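PDB 4OVJ: extracellular solute-binding protein family 1 from Alicyclobacillus acidocaldarius subsp. acidocaldarius, which probably binds a solute outside the cell, as the substrate-capturing component of an ABC-type uptake system. Local coordinates for residues G30-A35 with I84-Y89; R157-Q162 with T282-E287; F188-R193 with E288-K293. All blocks are in the same frame, centred on the assembly; numbering follows the deposited sequence.

Contact 1: residues G30-A35 with I84-Y89; sequences GFWGDA and IMQMDY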
ATOM      1  N   GLY A  30     -17.522   6.921  12.926  1.00  7.62           N
ATOM      2  CA  GLY A  30     -17.785   5.666  12.244  1.00  8.08           C
ATOM      3  C   GLY A  30     -16.503   5.065  11.684  1.00  7.94           C
ATOM      4  O   GLY A  30     -15.669   5.766  11.132  1.00  7.66           O
ATOM      5  N   PHE A  31     -16.347   3.755  11.834  1.00  8.14           N
ATOM      6  CA  PHE A  31     -15.210   3.060  11.245  1.00  8.60           C
ATOM      7  C   PHE A  31     -15.541   1.592  11.048  1.00  8.52           C
ATOM      8  O   PHE A  31     -16.520   1.099  11.601  1.00  8.45           O
ATOM      9  CB  PHE A  31     -13.938   3.260  12.087  1.00  9.14           C
ATOM     10  CG  PHE A  31     -14.022   2.677  13.453  1.00 11.74           C
ATOM     11  CD1 PHE A  31     -14.638   3.378  14.486  1.00 12.37           C
ATOM     12  CD2 PHE A  31     -13.477   1.428  13.716  1.00 13.91           C
ATOM     13  CE1 PHE A  31     -14.712   2.836  15.760  1.00 14.00           C
ATOM     14  CE2 PHE A  31     -13.552   0.885  14.986  1.00 14.69           C
ATOM     15  CZ  PHE A  31     -14.173   1.584  16.002  1.00 11.67           C
ATOM     16  N   TRP A  32     -14.756   0.929  10.208  1.00  9.45           N
ATOM     17  CA  TRP A  32     -14.892  -0.500   9.955  1.00  9.33           C
ATOM     18  C   TRP A  32     -13.635  -1.203  10.418  1.00 10.45           C
ATOM     19  O   TRP A  32     -12.603  -0.576  10.668  1.00 11.85           O
ATOM     20  CB  TRP A  32     -15.114  -0.797   8.465  1.00  9.51           C
ATOM     21  CG  TRP A  32     -13.856  -0.763   7.600  1.00  8.99           C
ATOM     22  CD1 TRP A  32     -12.974  -1.786   7.402  1.00 10.41           C
ATOM     23  CD2 TRP A  32     -13.360   0.340   6.833  1.00  8.47           C
ATOM     24  NE1 TRP A  32     -11.959  -1.391   6.574  1.00 11.35           N
ATOM     25  CE2 TRP A  32     -12.170  -0.093   6.199  1.00 10.03           C
ATOM     26  CE3 TRP A  32     -13.809   1.645   6.605  1.00  9.38           C
ATOM     27  CZ2 TRP A  32     -11.417   0.737   5.358  1.00 11.53           C
ATOM     28  CZ3 TRP A  32     -13.057   2.481   5.774  1.00  9.57           C
ATOM     29  CH2 TRP A  32     -11.867   2.021   5.163  1.00 11.05           C
ATOM     30  N   GLY A  33     -13.727  -2.516  10.511  1.00 10.85           N
ATOM     31  CA  GLY A  33     -12.558  -3.317  10.775  1.00 12.15           C
ATOM     32  C   GLY A  33     -12.894  -4.706  11.262  1.00 12.93           C
ATOM     33  O   GLY A  33     -14.056  -5.044  11.469  1.00 12.98           O
ATOM     34  N   ASP A  34     -11.853  -5.504  11.436  1.00 14.17           N
ATOM     35  CA  ASP A  34     -11.969  -6.764  12.150  1.00 16.60           C
ATOM     36  C   ASP A  34     -11.856  -6.507  13.666  1.00 16.67           C
ATOM     37  O   ASP A  34     -11.808  -5.363  14.115  1.00 15.62           O
ATOM     38  CB  ASP A  34     -10.918  -7.777  11.647  1.00 18.59           C
ATOM     39  CG  ASP A  34      -9.481  -7.308  11.846  1.00 21.23           C
ATOM     40  OD1 ASP A  34      -9.228  -6.345  12.600  1.00 21.65           O
ATOM     41  OD2 ASP A  34      -8.587  -7.921  11.232  1.00 26.55           O
ATOM     42  N   ALA A  35     -11.821  -7.570  14.457  1.00 17.99           N
ATOM     43  CA  ALA A  35     -11.808  -7.413  15.900  1.00 18.29           C
ATOM     44  C   ALA A  35     -10.555  -6.667  16.401  1.00 17.39           C
ATOM     45  O   ALA A  35     -10.636  -5.832  17.306  1.00 17.53           O
ATOM     46  CB  ALA A  35     -11.944  -8.765  16.568  1.00 18.41           C
ATOM     47  N   ILE A  84     -17.060  12.058  12.137  0.50  8.17           N
ATOM     48  CA  ILE A  84     -15.817  11.550  11.570  0.50  8.56           C
ATOM     49  C   ILE A  84     -16.089  10.172  10.979  0.50  8.27           C
ATOM     50  O   ILE A  84     -16.754   9.340  11.600  0.50  8.04           O
ATOM     51  CB  ILE A  84     -14.699  11.447  12.621  0.50  9.82           C
ATOM     52  CG1 ILE A  84     -14.403  12.825  13.228  0.50 11.02           C
ATOM     53  CG2 ILE A  84     -13.441  10.853  11.996  0.50 10.48           C
ATOM     54  CD1 ILE A  84     -15.170  13.103  14.502  0.50 11.87           C
HETATM   55  N   MSE A  85     -15.584   9.958   9.767  0.50  8.41           N
HETATM   56  CA  MSE A  85     -15.849   8.754   8.999  0.50  9.23           C
HETATM   57  C   MSE A  85     -14.541   8.203   8.536  0.50  8.30           C
HETATM   58  O   MSE A  85     -13.757   8.895   7.882  0.50  8.79           O
HETATM   59  CB  MSE A  85     -16.661   9.075   7.743  0.50 10.97           C
HETATM   60  CG  MSE A  85     -18.163   9.140   8.002  0.50 11.83           C
HETATM   61 SE   MSE A  85     -19.099   9.809   6.391  0.50 14.64          SE
HETATM   62  CE  MSE A  85     -18.907  11.716   6.818  0.50 12.01           C
ATOM     63  N   GLN A  86     -14.286   6.946   8.850  1.00  7.90           N
ATOM     64  CA  GLN A  86     -13.205   6.235   8.192  1.00  8.35           C
ATOM     65  C   GLN A  86     -13.656   6.031   6.732  1.00  8.75           C
ATOM     66  O   GLN A  86     -14.818   5.711   6.467  1.00  9.04           O
ATOM     67  CB  GLN A  86     -12.901   4.927   8.899  1.00  8.86           C
ATOM     68  CG  GLN A  86     -11.557   4.314   8.577  1.00  9.57           C
ATOM     69  CD  GLN A  86     -11.299   3.156   9.510  1.00  9.92           C
ATOM     70  OE1 GLN A  86     -10.867   3.331  10.648  1.00 12.29           O
ATOM     71  NE2 GLN A  86     -11.619   1.980   9.062  1.00 11.85           N
HETATM   72  N   MSE A  87     -12.751   6.288   5.795  1.00  8.59           N
HETATM   73  CA  MSE A  87     -13.080   6.311   4.374  1.00  9.97           C
HETATM   74  C   MSE A  87     -12.071   5.483   3.629  1.00  9.44           C
HETATM   75  O   MSE A  87     -10.938   5.310   4.075  1.00  9.01           O
HETATM   76  CB  MSE A  87     -13.106   7.772   3.940  1.00 12.72           C
HETATM   77  CG  MSE A  87     -13.446   8.043   2.474  1.00 13.02           C
HETATM   78 SE   MSE A  87     -15.220   7.377   1.954  1.00 15.27          SE
HETATM   79  CE  MSE A  87     -16.361   7.892   3.468  1.00 15.38           C
ATOM     80  N   ASP A  88     -12.500   4.953   2.491  1.00 10.22           N
ATOM     81  CA  ASP A  88     -11.654   4.144   1.638  1.00 10.31           C
ATOM     82  C   ASP A  88     -11.451   4.817   0.277  1.00  9.72           C
ATOM     83  O   ASP A  88     -12.327   5.530  -0.230  1.00 10.56           O
ATOM     84  CB  ASP A  88     -12.246   2.766   1.413  1.00 11.91           C
ATOM     85  CG  ASP A  88     -11.260   1.826   0.708  1.00 14.01           C
ATOM     86  OD1 ASP A  88     -10.288   1.372   1.362  1.00 19.97           O
ATOM     87  OD2 ASP A  88     -11.451   1.551  -0.500  1.00 17.65           O
ATOM     88  N   TYR A  89     -10.291   4.562  -0.314  1.00  9.52           N
ATOM     89  CA  TYR A  89      -9.939   5.103  -1.631  1.00 10.36           C
ATOM     90  C   TYR A  89     -10.992   4.810  -2.699  1.00 10.81           C
ATOM     91  O   TYR A  89     -11.246   5.652  -3.568  1.00 15.14           O
ATOM     92  CB  TYR A  89      -8.567   4.564  -2.056  1.00 10.52           C
ATOM     93  CG  TYR A  89      -7.892   5.314  -3.181  1.00 10.30           C
ATOM     94  CD1 TYR A  89      -7.804   6.705  -3.177  1.00 10.11           C
ATOM     95  CD2 TYR A  89      -7.318   4.627  -4.242  1.00 10.22           C
ATOM     96  CE1 TYR A  89      -7.179   7.390  -4.206  1.00 10.14           C
ATOM     97  CE2 TYR A  89      -6.686   5.294  -5.275  1.00 10.80           C
ATOM     98  CZ  TYR A  89      -6.622   6.682  -5.260  1.00  9.53           C
ATOM     99  OH  TYR A  89      -6.001   7.345  -6.291  1.00 10.83           O
TER

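Contact 2: residues R157-Q162 with T282-E287; sequences RVSWQQ and TQPGGE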
ATOM      1  N   ARG A 157      19.668   1.556  -3.824  1.00  9.39           N
ATOM      2  CA  ARG A 157      18.712   1.418  -4.897  1.00  8.83           C
ATOM      3  C   ARG A 157      19.459   1.248  -6.215  1.00  8.59           C
ATOM      4  O   ARG A 157      20.430   1.975  -6.483  1.00 11.93           O
ATOM      5  CB  ARG A 157      17.780   2.600  -4.964  1.00  9.08           C
ATOM      6  CG  ARG A 157      16.475   2.252  -5.641  1.00  8.37           C
ATOM      7  CD  ARG A 157      15.562   3.459  -5.748  1.00  8.16           C
ATOM      8  NE  ARG A 157      14.236   3.032  -6.170  1.00  7.98           N
ATOM      9  CZ  ARG A 157      13.262   3.849  -6.532  1.00  9.03           C
ATOM     10  NH1 ARG A 157      13.451   5.166  -6.491  1.00 10.72           N
ATOM     11  NH2 ARG A 157      12.092   3.348  -6.908  1.00  9.05           N
ATOM     12  N   VAL A 158      19.002   0.320  -7.047  1.00  7.36           N
ATOM     13  CA  VAL A 158      19.667   0.042  -8.304  1.00  8.52           C
ATOM     14  C   VAL A 158      18.668   0.002  -9.448  1.00  8.38           C
ATOM     15  O   VAL A 158      17.464  -0.028  -9.215  1.00  9.46           O
ATOM     16  CB  VAL A 158      20.435  -1.298  -8.258  1.00  9.23           C
ATOM     17  CG1 VAL A 158      21.615  -1.219  -7.304  1.00  9.99           C
ATOM     18  CG2 VAL A 158      19.514  -2.438  -7.878  1.00  9.69           C
ATOM     19  N   SER A 159      19.179  -0.000 -10.671  1.00  7.85           N
ATOM     20  CA  SER A 159      18.338  -0.183 -11.849  1.00  8.14           C
ATOM     21  C   SER A 159      17.964  -1.650 -12.011  1.00  7.94           C
ATOM     22  O   SER A 159      18.605  -2.536 -11.445  1.00  8.46           O
ATOM     23  CB  SER A 159      19.065   0.255 -13.104  1.00  8.57           C
ATOM     24  OG  SER A 159      20.121  -0.646 -13.360  1.00  9.99           O
ATOM     25  N   TRP A 160      16.944  -1.906 -12.816  1.00  7.73           N
ATOM     26  CA  TRP A 160      16.546  -3.291 -13.103  1.00  8.12           C
ATOM     27  C   TRP A 160      17.712  -4.117 -13.677  1.00  7.68           C
ATOM     28  O   TRP A 160      17.914  -5.269 -13.290  1.00  7.91           O
ATOM     29  CB  TRP A 160      15.375  -3.320 -14.089  1.00  8.35           C
ATOM     30  CG  TRP A 160      14.056  -2.911 -13.526  1.00  7.95           C
ATOM     31  CD1 TRP A 160      13.331  -1.829 -13.879  1.00  9.08           C
ATOM     32  CD2 TRP A 160      13.275  -3.615 -12.556  1.00  8.23           C
ATOM     33  NE1 TRP A 160      12.168  -1.782 -13.174  1.00  8.76           N
ATOM     34  CE2 TRP A 160      12.099  -2.882 -12.361  1.00  8.08           C
ATOM     35  CE3 TRP A 160      13.464  -4.798 -11.826  1.00  8.46           C
ATOM     36  CZ2 TRP A 160      11.110  -3.282 -11.470  1.00  9.45           C
ATOM     37  CZ3 TRP A 160      12.482  -5.202 -10.950  1.00  9.31           C
ATOM     38  CH2 TRP A 160      11.309  -4.448 -10.782  1.00  9.47           C
ATOM     39  N   GLN A 161      18.478  -3.543 -14.599  1.00  8.26           N
ATOM     40  CA  GLN A 161      19.604  -4.282 -15.183  1.00  9.86           C
ATOM     41  C   GLN A 161      20.733  -4.492 -14.172  1.00  9.18           C
ATOM     42  O   GLN A 161      21.347  -5.557 -14.126  1.00 10.75           O
ATOM     43  CB  GLN A 161      20.099  -3.604 -16.458  1.00 11.73           C
ATOM     44  CG  GLN A 161      19.127  -3.766 -17.633  1.00 13.92           C
ATOM     45  CD  GLN A 161      19.086  -5.207 -18.129  1.00 15.22           C
ATOM     46  OE1 GLN A 161      20.132  -5.841 -18.270  1.00 19.49           O
ATOM     47  NE2 GLN A 161      17.882  -5.742 -18.360  1.00 16.28           N
ATOM     48  N   GLN A 162      20.997  -3.495 -13.331  1.00  8.65           N
ATOM     49  CA  GLN A 162      21.975  -3.682 -12.274  1.00  8.25           C
ATOM     50  C   GLN A 162      21.524  -4.769 -11.291  1.00  7.64           C
ATOM     51  O   GLN A 162      22.315  -5.590 -10.854  1.00  9.03           O
ATOM     52  CB  GLN A 162      22.227  -2.378 -11.530  1.00  9.17           C
ATOM     53  CG  GLN A 162      22.949  -1.317 -12.358  1.00 10.73           C
ATOM     54  CD  GLN A 162      22.921   0.077 -11.732  1.00 13.12           C
ATOM     55  OE1 GLN A 162      22.091   0.393 -10.873  1.00 12.45           O
ATOM     56  NE2 GLN A 162      23.821   0.929 -12.189  1.00 18.79           N
ATOM     57  N   THR A 282      14.935   0.726 -10.260  1.00  8.44           N
ATOM     58  CA  THR A 282      14.537   1.806 -11.123  1.00  8.38           C
ATOM     59  C   THR A 282      14.713   1.479 -12.601  1.00  8.04           C
ATOM     60  O   THR A 282      15.448   0.558 -12.968  1.00  8.33           O
ATOM     61  CB  THR A 282      15.356   3.070 -10.793  1.00  9.44           C
ATOM     62  OG1 THR A 282      16.749   2.811 -10.981  1.00 10.33           O
ATOM     63  CG2 THR A 282      15.111   3.498  -9.370  1.00 10.53           C
ATOM     64  N   GLN A 283      14.035   2.264 -13.440  1.00  8.25           N
ATOM     65  CA  GLN A 283      14.175   2.173 -14.883  1.00  8.39           C
ATOM     66  C   GLN A 283      14.931   3.389 -15.412  1.00  8.37           C
ATOM     67  O   GLN A 283      14.406   4.481 -15.407  1.00  9.80           O
ATOM     68  CB  GLN A 283      12.807   2.122 -15.547  1.00  8.50           C
ATOM     69  CG  GLN A 283      12.852   2.127 -17.062  1.00  9.09           C
ATOM     70  CD  GLN A 283      13.658   0.976 -17.617  1.00  9.51           C
ATOM     71  OE1 GLN A 283      13.366  -0.184 -17.340  1.00 12.77           O
ATOM     72  NE2 GLN A 283      14.692   1.289 -18.384  1.00  9.55           N
ATOM     73  N   PRO A 284      16.154   3.185 -15.917  1.00  9.29           N
ATOM     74  CA  PRO A 284      16.867   4.297 -16.539  1.00  9.84           C
ATOM     75  C   PRO A 284      16.095   4.871 -17.728  1.00  9.65           C
ATOM     76  O   PRO A 284      15.541   4.120 -18.536  1.00  9.67           O
ATOM     77  CB  PRO A 284      18.196   3.665 -16.951  1.00 11.21           C
ATOM     78  CG  PRO A 284      18.382   2.546 -15.965  1.00 10.61           C
ATOM     79  CD  PRO A 284      17.003   1.994 -15.766  1.00  9.94           C
ATOM     80  N   GLY A 285      16.007   6.200 -17.779  1.00  9.87           N
ATOM     81  CA  GLY A 285      15.210   6.894 -18.786  1.00  9.10           C
ATOM     82  C   GLY A 285      13.718   6.851 -18.490  1.00  8.55           C
ATOM     83  O   GLY A 285      12.915   7.310 -19.288  1.00 10.01           O
ATOM     84  N   GLY A 286      13.351   6.279 -17.349  1.00  9.20           N
ATOM     85  CA  GLY A 286      11.968   6.160 -16.934  1.00  9.57           C
ATOM     86  C   GLY A 286      11.511   7.217 -15.938  1.00  9.64           C
ATOM     87  O   GLY A 286      12.252   8.132 -15.565  1.00 12.66           O
ATOM     88  N   GLU A 287      10.265   7.088 -15.530  1.00  9.40           N
ATOM     89  CA  GLU A 287       9.660   7.899 -14.486  1.00 10.38           C
ATOM     90  C   GLU A 287       9.745   7.106 -13.190  1.00  9.98           C
ATOM     91  O   GLU A 287      10.101   5.921 -13.196  1.00  9.55           O
ATOM     92  CB  GLU A 287       8.196   8.196 -14.853  1.00 12.78           C
ATOM     93  CG  GLU A 287       8.085   8.928 -16.191  1.00 16.69           C
ATOM     94  CD  GLU A 287       6.692   9.418 -16.549  1.00 22.52           C
ATOM     95  OE1 GLU A 287       5.791   9.376 -15.691  1.00 31.83           O
ATOM     96  OE2 GLU A 287       6.499   9.848 -17.717  1.00 27.63           O
TER

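Contact 3: residues F188-R193 with E288-K293; sequences FGYWAR and EGLYIK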
ATOM      1  N   PHE A 188       3.601  -5.336 -11.987  1.00  6.97           N
ATOM      2  CA  PHE A 188       3.551  -4.804 -13.330  1.00  6.67           C
ATOM      3  C   PHE A 188       3.105  -3.323 -13.324  1.00  6.62           C
ATOM      4  O   PHE A 188       3.621  -2.510 -14.090  1.00  7.01           O
ATOM      5  CB  PHE A 188       2.666  -5.623 -14.273  1.00  6.57           C
ATOM      6  CG  PHE A 188       2.597  -5.018 -15.635  1.00  6.90           C
ATOM      7  CD1 PHE A 188       3.751  -4.861 -16.383  1.00  7.05           C
ATOM      8  CD2 PHE A 188       1.407  -4.519 -16.132  1.00  7.73           C
ATOM      9  CE1 PHE A 188       3.726  -4.221 -17.603  1.00  8.09           C
ATOM     10  CE2 PHE A 188       1.374  -3.895 -17.365  1.00  8.15           C
ATOM     11  CZ  PHE A 188       2.531  -3.743 -18.103  1.00  8.12           C
ATOM     12  N   GLY A 189       2.162  -2.973 -12.451  1.00  6.30           N
ATOM     13  CA  GLY A 189       1.743  -1.588 -12.302  1.00  6.79           C
ATOM     14  C   GLY A 189       2.904  -0.640 -12.037  1.00  6.73           C
ATOM     15  O   GLY A 189       2.974   0.440 -12.600  1.00  7.67           O
ATOM     16  N   TYR A 190       3.818  -1.081 -11.185  1.00  6.47           N
ATOM     17  CA  TYR A 190       5.047  -0.358 -10.875  1.00  6.87           C
ATOM     18  C   TYR A 190       5.914  -0.162 -12.125  1.00  6.19           C
ATOM     19  O   TYR A 190       6.308   0.954 -12.444  1.00  6.42           O
ATOM     20  CB  TYR A 190       5.795  -1.107  -9.768  1.00  6.67           C
ATOM     21  CG  TYR A 190       7.132  -0.537  -9.387  1.00  7.13           C
ATOM     22  CD1 TYR A 190       7.237   0.560  -8.544  1.00  7.48           C
ATOM     23  CD2 TYR A 190       8.303  -1.112  -9.863  1.00  7.77           C
ATOM     24  CE1 TYR A 190       8.481   1.071  -8.203  1.00  7.76           C
ATOM     25  CE2 TYR A 190       9.542  -0.607  -9.530  1.00  8.14           C
ATOM     26  CZ  TYR A 190       9.624   0.476  -8.692  1.00  7.12           C
ATOM     27  OH  TYR A 190      10.850   0.980  -8.366  1.00  7.53           O
ATOM     28  N   TRP A 191       6.149  -1.237 -12.863  1.00  6.16           N
ATOM     29  CA  TRP A 191       6.856  -1.195 -14.146  1.00  6.79           C
ATOM     30  C   TRP A 191       6.190  -0.275 -15.159  1.00  6.66           C
ATOM     31  O   TRP A 191       6.858   0.530 -15.803  1.00  6.37           O
ATOM     32  CB  TRP A 191       6.951  -2.625 -14.703  1.00  7.01           C
ATOM     33  CG  TRP A 191       7.703  -2.789 -15.994  1.00  7.69           C
ATOM     34  CD1 TRP A 191       7.222  -2.593 -17.245  1.00  7.71           C
ATOM     35  CD2 TRP A 191       9.053  -3.241 -16.147  1.00  7.99           C
ATOM     36  NE1 TRP A 191       8.190  -2.880 -18.176  1.00  7.96           N
ATOM     37  CE2 TRP A 191       9.322  -3.288 -17.528  1.00  7.73           C
ATOM     38  CE3 TRP A 191      10.050  -3.641 -15.248  1.00  9.11           C
ATOM     39  CZ2 TRP A 191      10.556  -3.702 -18.038  1.00  8.48           C
ATOM     40  CZ3 TRP A 191      11.291  -4.045 -15.759  1.00 10.33           C
ATOM     41  CH2 TRP A 191      11.526  -4.065 -17.135  1.00  9.73           C
ATOM     42  N   ALA A 192       4.877  -0.397 -15.297  1.00  6.49           N
ATOM     43  CA  ALA A 192       4.148   0.430 -16.241  1.00  6.86           C
ATOM     44  C   ALA A 192       4.330   1.898 -15.908  1.00  7.02           C
ATOM     45  O   ALA A 192       4.571   2.705 -16.802  1.00  7.61           O
ATOM     46  CB  ALA A 192       2.678   0.086 -16.253  1.00  7.38           C
ATOM     47  N   ARG A 193       4.222   2.238 -14.628  1.00  6.93           N
ATOM     48  CA  ARG A 193       4.380   3.634 -14.195  1.00  7.33           C
ATOM     49  C   ARG A 193       5.780   4.167 -14.522  1.00  7.38           C
ATOM     50  O   ARG A 193       5.931   5.320 -14.924  1.00  7.87           O
ATOM     51  CB  ARG A 193       4.071   3.775 -12.711  1.00  7.80           C
ATOM     52  CG  ARG A 193       2.576   3.759 -12.395  1.00  8.41           C
ATOM     53  CD  ARG A 193       2.324   3.504 -10.919  1.00  8.90           C
ATOM     54  NE  ARG A 193       3.077   4.405 -10.029  1.00  9.38           N
ATOM     55  CZ  ARG A 193       2.647   5.568  -9.516  1.00  9.66           C
ATOM     56  NH1 ARG A 193       1.439   6.054  -9.781  1.00 10.68           N
ATOM     57  NH2 ARG A 193       3.449   6.267  -8.719  1.00 11.51           N
ATOM     58  N   GLU A 288       9.405   7.741 -12.079  1.00 10.16           N
ATOM     59  CA  GLU A 288       9.361   7.030 -10.807  1.00  9.88           C
ATOM     60  C   GLU A 288       8.123   6.147 -10.762  1.00  9.82           C
ATOM     61  O   GLU A 288       6.993   6.629 -10.938  1.00 12.55           O
ATOM     62  CB  GLU A 288       9.371   8.005  -9.623  1.00 10.97           C
ATOM     63  CG  GLU A 288       9.311   7.341  -8.247  1.00 10.96           C
ATOM     64  CD  GLU A 288      10.435   6.335  -8.016  1.00 11.99           C
ATOM     65  OE1 GLU A 288      11.604   6.773  -7.953  1.00 13.77           O
ATOM     66  OE2 GLU A 288      10.159   5.111  -7.883  1.00 11.19           O
ATOM     67  N   GLY A 289       8.335   4.852 -10.532  1.00  8.99           N
ATOM     68  CA  GLY A 289       7.239   3.911 -10.376  1.00  9.20           C
ATOM     69  C   GLY A 289       6.619   3.886  -8.997  1.00  8.56           C
ATOM     70  O   GLY A 289       5.440   3.551  -8.849  1.00  9.15           O
ATOM     71  N   LEU A 290       7.406   4.205  -7.971  1.00  8.42           N
ATOM     72  CA  LEU A 290       6.966   3.965  -6.609  1.00  7.60           C
ATOM     73  C   LEU A 290       5.854   4.929  -6.217  1.00  7.67           C
ATOM     74  O   LEU A 290       5.887   6.105  -6.563  1.00  7.92           O
ATOM     75  CB  LEU A 290       8.131   4.113  -5.645  1.00  8.44           C
ATOM     76  CG  LEU A 290       7.957   3.508  -4.250  1.00  9.81           C
ATOM     77  CD1 LEU A 290       7.793   1.991  -4.306  1.00 10.88           C
ATOM     78  CD2 LEU A 290       9.154   3.895  -3.385  1.00 10.56           C
ATOM     79  N   TYR A 291       4.879   4.396  -5.502  1.00  8.79           N
ATOM     80  CA  TYR A 291       3.821   5.173  -4.858  1.00  8.92           C
ATOM     81  C   TYR A 291       3.639   4.622  -3.456  1.00  9.03           C
ATOM     82  O   TYR A 291       4.029   3.491  -3.154  1.00  9.58           O
ATOM     83  CB  TYR A 291       2.497   5.062  -5.619  1.00  9.88           C
ATOM     84  CG  TYR A 291       2.017   3.636  -5.792  1.00 10.10           C
ATOM     85  CD1 TYR A 291       2.539   2.822  -6.795  1.00 11.06           C
ATOM     86  CD2 TYR A 291       1.088   3.086  -4.920  1.00 10.28           C
ATOM     87  CE1 TYR A 291       2.130   1.502  -6.940  1.00 11.01           C
ATOM     88  CE2 TYR A 291       0.665   1.777  -5.065  1.00 11.43           C
ATOM     89  CZ  TYR A 291       1.204   0.984  -6.067  1.00 10.46           C
ATOM     90  OH  TYR A 291       0.789  -0.317  -6.207  1.00 13.91           O
ATOM     91  N   ILE A 292       3.032   5.430  -2.610  1.00  8.57           N
ATOM     92  CA  ILE A 292       2.628   5.008  -1.285  1.00  9.57           C
ATOM     93  C   ILE A 292       1.141   4.706  -1.349  1.00  9.80           C
ATOM     94  O   ILE A 292       0.359   5.533  -1.785  1.00 11.19           O
ATOM     95  CB  ILE A 292       2.886   6.106  -0.230  1.00 10.76           C
ATOM     96  CG1 ILE A 292       4.295   6.684  -0.359  1.00 11.52           C
ATOM     97  CG2 ILE A 292       2.655   5.550   1.163  1.00 11.91           C
ATOM     98  CD1 ILE A 292       5.408   5.672  -0.268  1.00 11.36           C
ATOM     99  N   LYS A 293       0.754   3.526  -0.899  1.00  9.64           N
ATOM    100  CA  LYS A 293      -0.649   3.142  -0.905  1.00 10.52           C
ATOM    101  C   LYS A 293      -1.255   3.591   0.419  1.00 10.52           C
ATOM    102  O   LYS A 293      -0.773   3.197   1.471  1.00 11.06           O
ATOM    103  CB  LYS A 293      -0.767   1.632  -1.040  1.00 12.99           C
ATOM    104  CG  LYS A 293      -2.190   1.101  -1.087  1.00 15.55           C
ATOM    105  CD  LYS A 293      -2.177  -0.409  -1.300  1.00 19.79           C
ATOM    106  CE  LYS A 293      -3.506  -1.029  -0.920  1.00 28.22           C
ATOM    107  NZ  LYS A 293      -4.535  -0.725  -1.943  1.00 33.60           N
TER
HETATM  108  O   HOH W   1      11.063   3.748 -10.315  1.00 10.32           O

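Contact 1: residues G30-A35 with I84-Y89
Strands 25-31 and 84-87 run parallel here, with Gly30 bridged to Met85 at a CA-CA distance of 4.9 Å. Gly30 supplies both backbone bonds: its N donates to Ile84 O almost along the C=O axis, and its O takes the N-H of Gln86 in the carbonyl plane, at 2.9 Å from Gln86 N and with an N-H...O angle of 168°. Beyond this rung the chains separate, and Gln86 spans the widening gap. Its CG lies anti to the backbone N and the chain stays extended, so that the amide arrives over the indole of Trp32. Gln86 NE2 sits 3.2 Å above the ring plane, over its centre, with the amide and indole planes 80° apart. Gln86 NE2 also donates to Trp32 O, 3.2 Å away, from above the carbonyl plane. These are neighbouring strands of the parallel part of the sheet in the N-terminal lobe, an alpha/beta arrangement known from periplasmic binding proteins; strand 25-31 lies between 55-61 and 84-87, and helices 35-51 and 65-77 lie on the connections. On the other branch of the amide, Gln86 OE1 rests 3.4 Å from Phe31 CB and accepts a hydrogen bond from Arg331, so both ends of this buried amide are engaged. Trp32 CG stands between the backbone N and C (chi1 79°), which swings the six-membered ring toward 84-89. There Trp32 CH2 meets Met87 O edge-on at 3.6 Å and touches Asp88 CB at 3.8 Å, while Phe65, Phe69 and Tyr68 also pack against the indole.

Contact 2: residues R157-Q162 with T282-E287
Thr282 O is gripped twice, by one hydrogen bond and one CA-H...O contact. Trp160 N donates to Thr282 O at 2.9 Å, in the carbonyl plane, and Ser159 CA comes within 3.2 Å of the same Thr282 O. In return Thr282 N donates to Val158 O, on a lone pair, at 2.8 Å, so a single backbone bridge ties the loop 282-287 to the start of helix 160-174, where Trp160 N belongs to the first turn. That start is a capping box: Ser159 OG, placed between its own N and carbonyl carbon, accepts from Gln162 N, and Ser159 N gives a nearly straight bond (176°) to Gln162 OE1. Thr282 CG2 points at the flat guanidinium of Arg157, lying 3.3 Å above its plane and over its centre. The extended arginine chain continues past the threonine to a salt bridge with Glu288, and its NE bonds Pro280 O. On the other side of the bridge, Pro284 CG packs on Ser159 CB at 3.7 Å. Pro284 and Gly285 are the central pair of a type II beta turn closed by Gly286 N and Gln283 O, 2.8 Å apart, with Gly285 at the positive phi (77°) that this turn requires.

Contact 3: residues F188-R193 with E288-K293
The side chains of Arg193 and Tyr291 cross at about a right angle, with guanidinium and ring planes 69° apart, where helix 185-194 packs against the loop that leads into strand 293-300. The helix and loop belong to the second lobe of the solute-binding fold, and that strand continues to pair with strand 84-87 of the first. Tyr291 CD1 lies 3.5 Å above one face of the guanidinium, displaced toward its rim, and Tyr291 CB touches the same group. The edge is used differently. Arg193 NE donates to Gly289 O at 2.8 Å, with the oxygen in the guanidinium plane although NE itself stands above the carbonyl plane, and NH2 adds weak bonds to Gly289 O and Leu290 O. A bend at chi3 (52°) turns the group onto these carbonyls, while NH1 forms a salt bridge with Asp370 and a hydrogen bond to Pro368 O. A leucine here would remove all of these donors and the charge, and would probably deprive Gly289 O and Asp370 of this partner and loosen the loop from the helix. Tyr190, with CG anti to its backbone N, lies against the loop beside the arginine: its CD1 meets Gly289 C at 3.4 Å and its CE1 approaches Leu290 N at 3.3 Å and Leu290 CB at 4.0 Å. The backbones come so close that a beta carbon on Gly289 would fall 2.7 Å from Tyr190 O, a clash. The Tyr190 hydroxyl bonds Pro281 O. Glu288 folds back so that OE2 receives Leu290 N on its anti lone pair, with Arg157 as a second partner. A water completes the corner, donating to Glu288 OE2 at 2.9 Å and accepting from Gly289 N at 3.0 Å.

Overall arrangement
Contact 1 comes first along the chain; contacts 2 and 3 then interlock, their segments following in the order 157-162, 188-193, 282-287, 288-293. Contacts 1 and 2 lie on opposite sides of the chain's centre, with centres 37 Å apart, whereas contacts 2 and 3 are neighbours at 12 Å. The latter two share one continuous loop, 282-292, fixed first to the start of helix 160-174 and then to helix 185-194, and Arg157 joins them through its salt bridge to Glu288. This loop runs into strand 293-300, which pairs with both 84-87 and 128-144 and so connects the two lobes, consistent with a ligand cleft between them.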